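Local coordinates for protein D-psicose 3-epimerase (Agrobacterium tumefaciens, PDB 2HK0) that probably interconverts D-psicose and D-fructose by metal-dependent epimerisation at C3 of the free, non-phosphorylated sugar, at residues G105-A117 / G155-L167. Residues are numbered along the deposited sequence; the frame is centred on the assembly and turned at random.
Sequences GKAFFERTLSNVA and GIADFANDLGINL
Leu113, Ile156 and Phe159 carry a largely apolar contact between two neighbouring outer helices of the barrel, nearly parallel; the axes of segments 105-117 and 155-162 approach to 10.0 Å and cross at -15°. Phe159, its CG swung opposite the backbone N (chi1 -170°), lays its ring across Glu110, under the extended carboxylate arm: Glu110 CG stands 3.9 Å from the ring centroid and 6° off the normal, a CH-pi contact. The ring also presents an edge to Ser114 OG, 3.4 Å from Phe159 CZ. That hydroxyl donates to Glu110 O, which Ser114 N reaches from the opposite face of the carbonyl plane. At the N-terminal end of the contact, Ile156 CD1 sits over one face of Phe109, 3.6 Å from its CD2. A water bridges the segments here, donating to Glu110 OE2 and Gly155 O. In this (beta/alpha)8 TIM barrel, helices 99-118 and 142-162 precede the adjacent parallel strands 123-126 and 166-170. A Schellman motif with Gly164 at C-prime ends the second helix and leads the chain in toward strand 166-170; beyond it, Ile165 CD1 packs 3.6 Å from Val116 CG1, and both residues also touch Ile124. Leu113 fills the middle, its CD2 4.0 Å from Ala160 CB and its CD1 against Leu167 CD2. Near the C-terminal ends of the two helices, Leu163, in the turn after the second, lays CD1 against the backbone of Leu113 and CD2 against Ala117 CB, 4.0 Å away.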
ATOM      1  N   GLY A 105      -4.789  10.554 -42.241  1.00 26.29           N
ATOM      2  CA  GLY A 105      -4.343  10.751 -40.868  1.00 27.10           C
ATOM      3  C   GLY A 105      -3.147  11.688 -40.845  1.00 26.63           C
ATOM      4  O   GLY A 105      -3.066  12.594 -40.016  1.00 25.32           O
ATOM      5  N   LYS A 106      -2.211  11.473 -41.767  1.00 26.63           N
ATOM      6  CA  LYS A 106      -1.024  12.317 -41.836  1.00 26.20           C
ATOM      7  C   LYS A 106      -1.425  13.758 -42.143  1.00 26.39           C
ATOM      8  O   LYS A 106      -0.880  14.704 -41.549  1.00 25.44           O
ATOM      9  CB  LYS A 106      -0.061  11.802 -42.899  1.00 27.36           C
ATOM     10  CG  LYS A 106       1.184  12.658 -43.039  1.00 31.09           C
ATOM     11  CD  LYS A 106       2.144  12.080 -44.050  1.00 34.02           C
ATOM     12  CE  LYS A 106       3.444  12.863 -44.061  1.00 35.43           C
ATOM     13  NZ  LYS A 106       4.374  12.324 -45.081  1.00 39.07           N
ATOM     14  N   ALA A 107      -2.378  13.927 -43.060  1.00 25.44           N
ATOM     15  CA  ALA A 107      -2.863  15.258 -43.418  1.00 24.70           C
ATOM     16  C   ALA A 107      -3.554  15.881 -42.211  1.00 24.87           C
ATOM     17  O   ALA A 107      -3.392  17.068 -41.949  1.00 26.01           O
ATOM     18  CB  ALA A 107      -3.833  15.181 -44.589  1.00 25.82           C
ATOM     19  N   PHE A 108      -4.335  15.083 -41.487  1.00 25.12           N
ATOM     20  CA  PHE A 108      -5.027  15.557 -40.285  1.00 25.33           C
ATOM     21  C   PHE A 108      -4.024  16.029 -39.211  1.00 24.81           C
ATOM     22  O   PHE A 108      -4.223  17.053 -38.561  1.00 23.39           O
ATOM     23  CB  PHE A 108      -5.907  14.438 -39.710  1.00 26.79           C
ATOM     24  CG  PHE A 108      -6.273  14.633 -38.258  1.00 28.90           C
ATOM     25  CD1 PHE A 108      -7.199  15.601 -37.874  1.00 31.23           C
ATOM     26  CD2 PHE A 108      -5.689  13.838 -37.272  1.00 29.89           C
ATOM     27  CE1 PHE A 108      -7.543  15.770 -36.524  1.00 30.95           C
ATOM     28  CE2 PHE A 108      -6.023  14.000 -35.924  1.00 29.87           C
ATOM     29  CZ  PHE A 108      -6.955  14.969 -35.552  1.00 29.77           C
ATOM     30  N   PHE A 109      -2.955  15.273 -39.006  1.00 24.59           N
ATOM     31  CA  PHE A 109      -1.970  15.666 -38.015  1.00 24.19           C
ATOM     32  C   PHE A 109      -1.257  16.961 -38.380  1.00 24.86           C
ATOM     33  O   PHE A 109      -1.090  17.841 -37.538  1.00 23.44           O
ATOM     34  CB  PHE A 109      -0.936  14.558 -37.799  1.00 22.99           C
ATOM     35  CG  PHE A 109      -1.303  13.599 -36.706  1.00 23.94           C
ATOM     36  CD1 PHE A 109      -2.000  12.423 -36.987  1.00 24.92           C
ATOM     37  CD2 PHE A 109      -0.966  13.878 -35.385  1.00 26.60           C
ATOM     38  CE1 PHE A 109      -2.353  11.536 -35.964  1.00 27.58           C
ATOM     39  CE2 PHE A 109      -1.314  12.994 -34.351  1.00 27.70           C
ATOM     40  CZ  PHE A 109      -2.007  11.826 -34.641  1.00 25.62           C
ATOM     41  N   GLU A 110      -0.833  17.080 -39.635  1.00 25.01           N
ATOM     42  CA  GLU A 110      -0.135  18.286 -40.064  1.00 27.67           C
ATOM     43  C   GLU A 110      -0.988  19.531 -39.854  1.00 26.01           C
ATOM     44  O   GLU A 110      -0.511  20.541 -39.343  1.00 26.28           O
ATOM     45  CB  GLU A 110       0.294  18.143 -41.522  1.00 29.81           C
ATOM     46  CG  GLU A 110       1.409  17.121 -41.656  1.00 34.90           C
ATOM     47  CD  GLU A 110       1.885  16.951 -43.078  1.00 40.87           C
ATOM     48  OE1 GLU A 110       1.779  17.924 -43.859  1.00 43.70           O
ATOM     49  OE2 GLU A 110       2.377  15.850 -43.408  1.00 43.01           O
ATOM     50  N   ARG A 111      -2.259  19.446 -40.213  1.00 25.41           N
ATOM     51  CA  ARG A 111      -3.175  20.571 -40.032  1.00 26.01           C
ATOM     52  C   ARG A 111      -3.351  20.917 -38.546  1.00 24.53           C
ATOM     53  O   ARG A 111      -3.259  22.083 -38.135  1.00 23.91           O
ATOM     54  CB  ARG A 111      -4.536  20.225 -40.641  1.00 27.95           C
ATOM     55  CG  ARG A 111      -5.597  21.286 -40.436  1.00 33.34           C
ATOM     56  CD  ARG A 111      -6.958  20.734 -40.813  1.00 40.17           C
ATOM     57  NE  ARG A 111      -7.987  21.766 -40.848  1.00 45.80           N
ATOM     58  CZ  ARG A 111      -9.291  21.503 -40.846  1.00 49.32           C
ATOM     59  NH1 ARG A 111      -9.705  20.242 -40.804  1.00 50.89           N
ATOM     60  NH2 ARG A 111     -10.178  22.492 -40.902  1.00 50.90           N
ATOM     61  N   THR A 112      -3.610  19.895 -37.738  1.00 23.44           N
ATOM     62  CA  THR A 112      -3.811  20.094 -36.310  1.00 22.80           C
ATOM     63  C   THR A 112      -2.554  20.657 -35.658  1.00 21.26           C
ATOM     64  O   THR A 112      -2.622  21.587 -34.869  1.00 21.17           O
ATOM     65  CB  THR A 112      -4.193  18.763 -35.629  1.00 24.29           C
ATOM     66  OG1 THR A 112      -5.359  18.231 -36.263  1.00 24.78           O
ATOM     67  CG2 THR A 112      -4.495  18.969 -34.171  1.00 24.93           C
ATOM     68  N   LEU A 113      -1.402  20.092 -35.994  1.00 21.45           N
ATOM     69  CA  LEU A 113      -0.132  20.551 -35.430  1.00 20.66           C
ATOM     70  C   LEU A 113       0.130  22.032 -35.760  1.00 20.41           C
ATOM     71  O   LEU A 113       0.616  22.789 -34.915  1.00 16.68           O
ATOM     72  CB  LEU A 113       1.010  19.677 -35.971  1.00 21.79           C
ATOM     73  CG  LEU A 113       1.732  18.587 -35.160  1.00 24.88           C
ATOM     74  CD1 LEU A 113       0.943  18.150 -33.962  1.00 25.97           C
ATOM     75  CD2 LEU A 113       2.043  17.405 -36.081  1.00 21.29           C
ATOM     76  N   SER A 114      -0.183  22.446 -36.990  1.00 22.22           N
ATOM     77  CA  SER A 114       0.013  23.841 -37.381  1.00 23.00           C
ATOM     78  C   SER A 114      -0.882  24.742 -36.531  1.00 23.10           C
ATOM     79  O   SER A 114      -0.457  25.799 -36.063  1.00 22.90           O
ATOM     80  CB  SER A 114      -0.323  24.046 -38.862  1.00 24.71           C
ATOM     81  OG  SER A 114       0.555  23.289 -39.685  1.00 29.08           O
ATOM     82  N   ASN A 115      -2.125  24.325 -36.334  1.00 23.24           N
ATOM     83  CA  ASN A 115      -3.051  25.120 -35.536  1.00 24.06           C
ATOM     84  C   ASN A 115      -2.613  25.147 -34.069  1.00 24.51           C
ATOM     85  O   ASN A 115      -2.677  26.187 -33.415  1.00 23.87           O
ATOM     86  CB  ASN A 115      -4.469  24.568 -35.675  1.00 25.11           C
ATOM     87  CG  ASN A 115      -5.056  24.831 -37.055  1.00 26.44           C
ATOM     88  OD1 ASN A 115      -4.770  25.856 -37.667  1.00 28.00           O
ATOM     89  ND2 ASN A 115      -5.881  23.914 -37.541  1.00 25.64           N
ATOM     90  N   VAL A 116      -2.149  24.000 -33.577  1.00 23.04           N
ATOM     91  CA  VAL A 116      -1.677  23.853 -32.203  1.00 23.08           C
ATOM     92  C   VAL A 116      -0.546  24.847 -31.912  1.00 22.41           C
ATOM     93  O   VAL A 116      -0.481  25.448 -30.831  1.00 21.19           O
ATOM     94  CB  VAL A 116      -1.197  22.397 -31.995  1.00 25.16           C
ATOM     95  CG1 VAL A 116      -0.121  22.329 -30.956  1.00 25.97           C
ATOM     96  CG2 VAL A 116      -2.407  21.508 -31.624  1.00 26.67           C
ATOM     97  N   ALA A 117       0.341  25.029 -32.885  1.00 22.06           N
ATOM     98  CA  ALA A 117       1.454  25.956 -32.717  1.00 23.00           C
ATOM     99  C   ALA A 117       0.952  27.397 -32.616  1.00 23.51           C
ATOM    100  O   ALA A 117       1.570  28.230 -31.938  1.00 22.39           O
ATOM    101  CB  ALA A 117       2.441  25.807 -33.878  1.00 22.92           C
ATOM    102  N   GLY A 155       6.974   9.532 -39.584  1.00 19.97           N
ATOM    103  CA  GLY A 155       6.677  10.434 -40.690  1.00 20.38           C
ATOM    104  C   GLY A 155       6.090  11.807 -40.411  1.00 21.69           C
ATOM    105  O   GLY A 155       6.044  12.641 -41.320  1.00 20.76           O
ATOM    106  N   ILE A 156       5.596  12.063 -39.197  1.00 21.06           N
ATOM    107  CA  ILE A 156       5.066  13.394 -38.896  1.00 20.30           C
ATOM    108  C   ILE A 156       5.949  14.081 -37.857  1.00 20.65           C
ATOM    109  O   ILE A 156       5.764  15.267 -37.552  1.00 20.52           O
ATOM    110  CB  ILE A 156       3.607  13.355 -38.324  1.00 22.62           C
ATOM    111  CG1 ILE A 156       3.531  12.409 -37.118  1.00 21.31           C
ATOM    112  CG2 ILE A 156       2.625  12.923 -39.397  1.00 23.57           C
ATOM    113  CD1 ILE A 156       2.299  12.641 -36.250  1.00 24.46           C
ATOM    114  N   ALA A 157       6.920  13.343 -37.322  1.00 19.45           N
ATOM    115  CA  ALA A 157       7.789  13.884 -36.279  1.00 19.45           C
ATOM    116  C   ALA A 157       8.543  15.155 -36.646  1.00 21.09           C
ATOM    117  O   ALA A 157       8.589  16.107 -35.850  1.00 18.91           O
ATOM    118  CB  ALA A 157       8.778  12.814 -35.813  1.00 18.07           C
ATOM    119  N   ASP A 158       9.150  15.174 -37.831  1.00 20.99           N
ATOM    120  CA  ASP A 158       9.912  16.344 -38.247  1.00 22.73           C
ATOM    121  C   ASP A 158       9.010  17.569 -38.382  1.00 22.39           C
ATOM    122  O   ASP A 158       9.406  18.679 -38.030  1.00 21.49           O
ATOM    123  CB  ASP A 158      10.639  16.074 -39.572  1.00 24.77           C
ATOM    124  CG  ASP A 158      11.783  15.060 -39.431  1.00 28.78           C
ATOM    125  OD1 ASP A 158      12.214  14.761 -38.291  1.00 27.17           O
ATOM    126  OD2 ASP A 158      12.269  14.573 -40.479  1.00 33.13           O
ATOM    127  N   PHE A 159       7.796  17.366 -38.894  1.00 21.89           N
ATOM    128  CA  PHE A 159       6.858  18.473 -39.051  1.00 22.45           C
ATOM    129  C   PHE A 159       6.570  19.066 -37.671  1.00 21.64           C
ATOM    130  O   PHE A 159       6.602  20.279 -37.489  1.00 19.28           O
ATOM    131  CB  PHE A 159       5.566  17.972 -39.722  1.00 21.93           C
ATOM    132  CG  PHE A 159       4.626  19.071 -40.138  1.00 23.19           C
ATOM    133  CD1 PHE A 159       3.729  19.618 -39.230  1.00 22.49           C
ATOM    134  CD2 PHE A 159       4.637  19.552 -41.449  1.00 25.71           C
ATOM    135  CE1 PHE A 159       2.845  20.632 -39.613  1.00 25.91           C
ATOM    136  CE2 PHE A 159       3.762  20.566 -41.848  1.00 25.69           C
ATOM    137  CZ  PHE A 159       2.860  21.108 -40.922  1.00 26.24           C
ATOM    138  N   ALA A 160       6.313  18.200 -36.693  1.00 19.93           N
ATOM    139  CA  ALA A 160       6.049  18.657 -35.328  1.00 20.95           C
ATOM    140  C   ALA A 160       7.291  19.349 -34.762  1.00 20.30           C
ATOM    141  O   ALA A 160       7.201  20.399 -34.124  1.00 19.91           O
ATOM    142  CB  ALA A 160       5.678  17.464 -34.436  1.00 19.63           C
ATOM    143  N   ASN A 161       8.450  18.745 -35.003  1.00 19.78           N
ATOM    144  CA  ASN A 161       9.701  19.282 -34.502  1.00 21.41           C
ATOM    145  C   ASN A 161       9.995  20.685 -35.017  1.00 22.48           C
ATOM    146  O   ASN A 161      10.542  21.515 -34.291  1.00 22.02           O
ATOM    147  CB  ASN A 161      10.866  18.350 -34.844  1.00 23.53           C
ATOM    148  CG  ASN A 161      12.181  18.825 -34.232  1.00 25.43           C
ATOM    149  OD1 ASN A 161      13.160  19.060 -34.942  1.00 27.73           O
ATOM    150  ND2 ASN A 161      12.203  18.974 -32.912  1.00 23.77           N
ATOM    151  N   ASP A 162       9.638  20.969 -36.261  1.00 24.65           N
ATOM    152  CA  ASP A 162       9.891  22.308 -36.780  1.00 26.78           C
ATOM    153  C   ASP A 162       9.059  23.313 -35.992  1.00 27.56           C
ATOM    154  O   ASP A 162       9.432  24.476 -35.868  1.00 28.21           O
ATOM    155  CB  ASP A 162       9.550  22.399 -38.276  1.00 27.78           C
ATOM    156  CG  ASP A 162      10.557  21.657 -39.151  1.00 29.71           C
ATOM    157  OD1 ASP A 162      11.682  21.380 -38.678  1.00 29.41           O
ATOM    158  OD2 ASP A 162      10.227  21.360 -40.321  1.00 31.89           O
ATOM    159  N   LEU A 163       7.944  22.856 -35.433  1.00 24.63           N
ATOM    160  CA  LEU A 163       7.074  23.741 -34.667  1.00 23.35           C
ATOM    161  C   LEU A 163       7.402  23.710 -33.171  1.00 21.31           C
ATOM    162  O   LEU A 163       6.684  24.295 -32.370  1.00 19.10           O
ATOM    163  CB  LEU A 163       5.600  23.342 -34.899  1.00 23.69           C
ATOM    164  CG  LEU A 163       5.112  23.475 -36.352  1.00 24.63           C
ATOM    165  CD1 LEU A 163       3.733  22.845 -36.527  1.00 25.20           C
ATOM    166  CD2 LEU A 163       5.078  24.961 -36.728  1.00 24.74           C
ATOM    167  N   GLY A 164       8.489  23.028 -32.809  1.00 20.24           N
ATOM    168  CA  GLY A 164       8.893  22.923 -31.408  1.00 20.18           C
ATOM    169  C   GLY A 164       7.901  22.117 -30.577  1.00 20.09           C
ATOM    170  O   GLY A 164       7.708  22.380 -29.392  1.00 21.01           O
ATOM    171  N   ILE A 165       7.280  21.124 -31.206  1.00 20.45           N
ATOM    172  CA  ILE A 165       6.272  20.290 -30.563  1.00 18.64           C
ATOM    173  C   ILE A 165       6.749  18.860 -30.296  1.00 18.53           C
ATOM    174  O   ILE A 165       7.317  18.219 -31.177  1.00 18.96           O
ATOM    175  CB  ILE A 165       4.987  20.208 -31.462  1.00 19.89           C
ATOM    176  CG1 ILE A 165       4.331  21.591 -31.566  1.00 20.71           C
ATOM    177  CG2 ILE A 165       4.002  19.130 -30.919  1.00 18.31           C
ATOM    178  CD1 ILE A 165       3.092  21.645 -32.491  1.00 18.14           C
ATOM    179  N   ASN A 166       6.511  18.372 -29.078  1.00 17.76           N
ATOM    180  CA  ASN A 166       6.842  16.996 -28.705  1.00 18.66           C
ATOM    181  C   ASN A 166       5.564  16.173 -28.818  1.00 18.77           C
ATOM    182  O   ASN A 166       4.510  16.616 -28.370  1.00 19.68           O
ATOM    183  CB  ASN A 166       7.354  16.915 -27.257  1.00 19.97           C
ATOM    184  CG  ASN A 166       8.780  17.417 -27.120  1.00 23.44           C
ATOM    185  OD1 ASN A 166       9.642  17.056 -27.909  1.00 25.50           O
ATOM    186  ND2 ASN A 166       9.034  18.252 -26.121  1.00 24.43           N
ATOM    187  N   LEU A 167       5.665  14.993 -29.430  1.00 17.52           N
ATOM    188  CA  LEU A 167       4.546  14.073 -29.599  1.00 18.12           C
ATOM    189  C   LEU A 167       4.684  13.024 -28.489  1.00 19.11           C
ATOM    190  O   LEU A 167       5.682  12.293 -28.433  1.00 18.63           O
ATOM    191  CB  LEU A 167       4.632  13.405 -30.982  1.00 17.89           C
ATOM    192  CG  LEU A 167       4.630  14.404 -32.155  1.00 21.00           C
ATOM    193  CD1 LEU A 167       4.884  13.694 -33.475  1.00 19.51           C
ATOM    194  CD2 LEU A 167       3.284  15.134 -32.179  1.00 19.75           C
TER
HETATM  195  O   HOH W   1       4.421  15.201 -41.966  1.00 42.62           O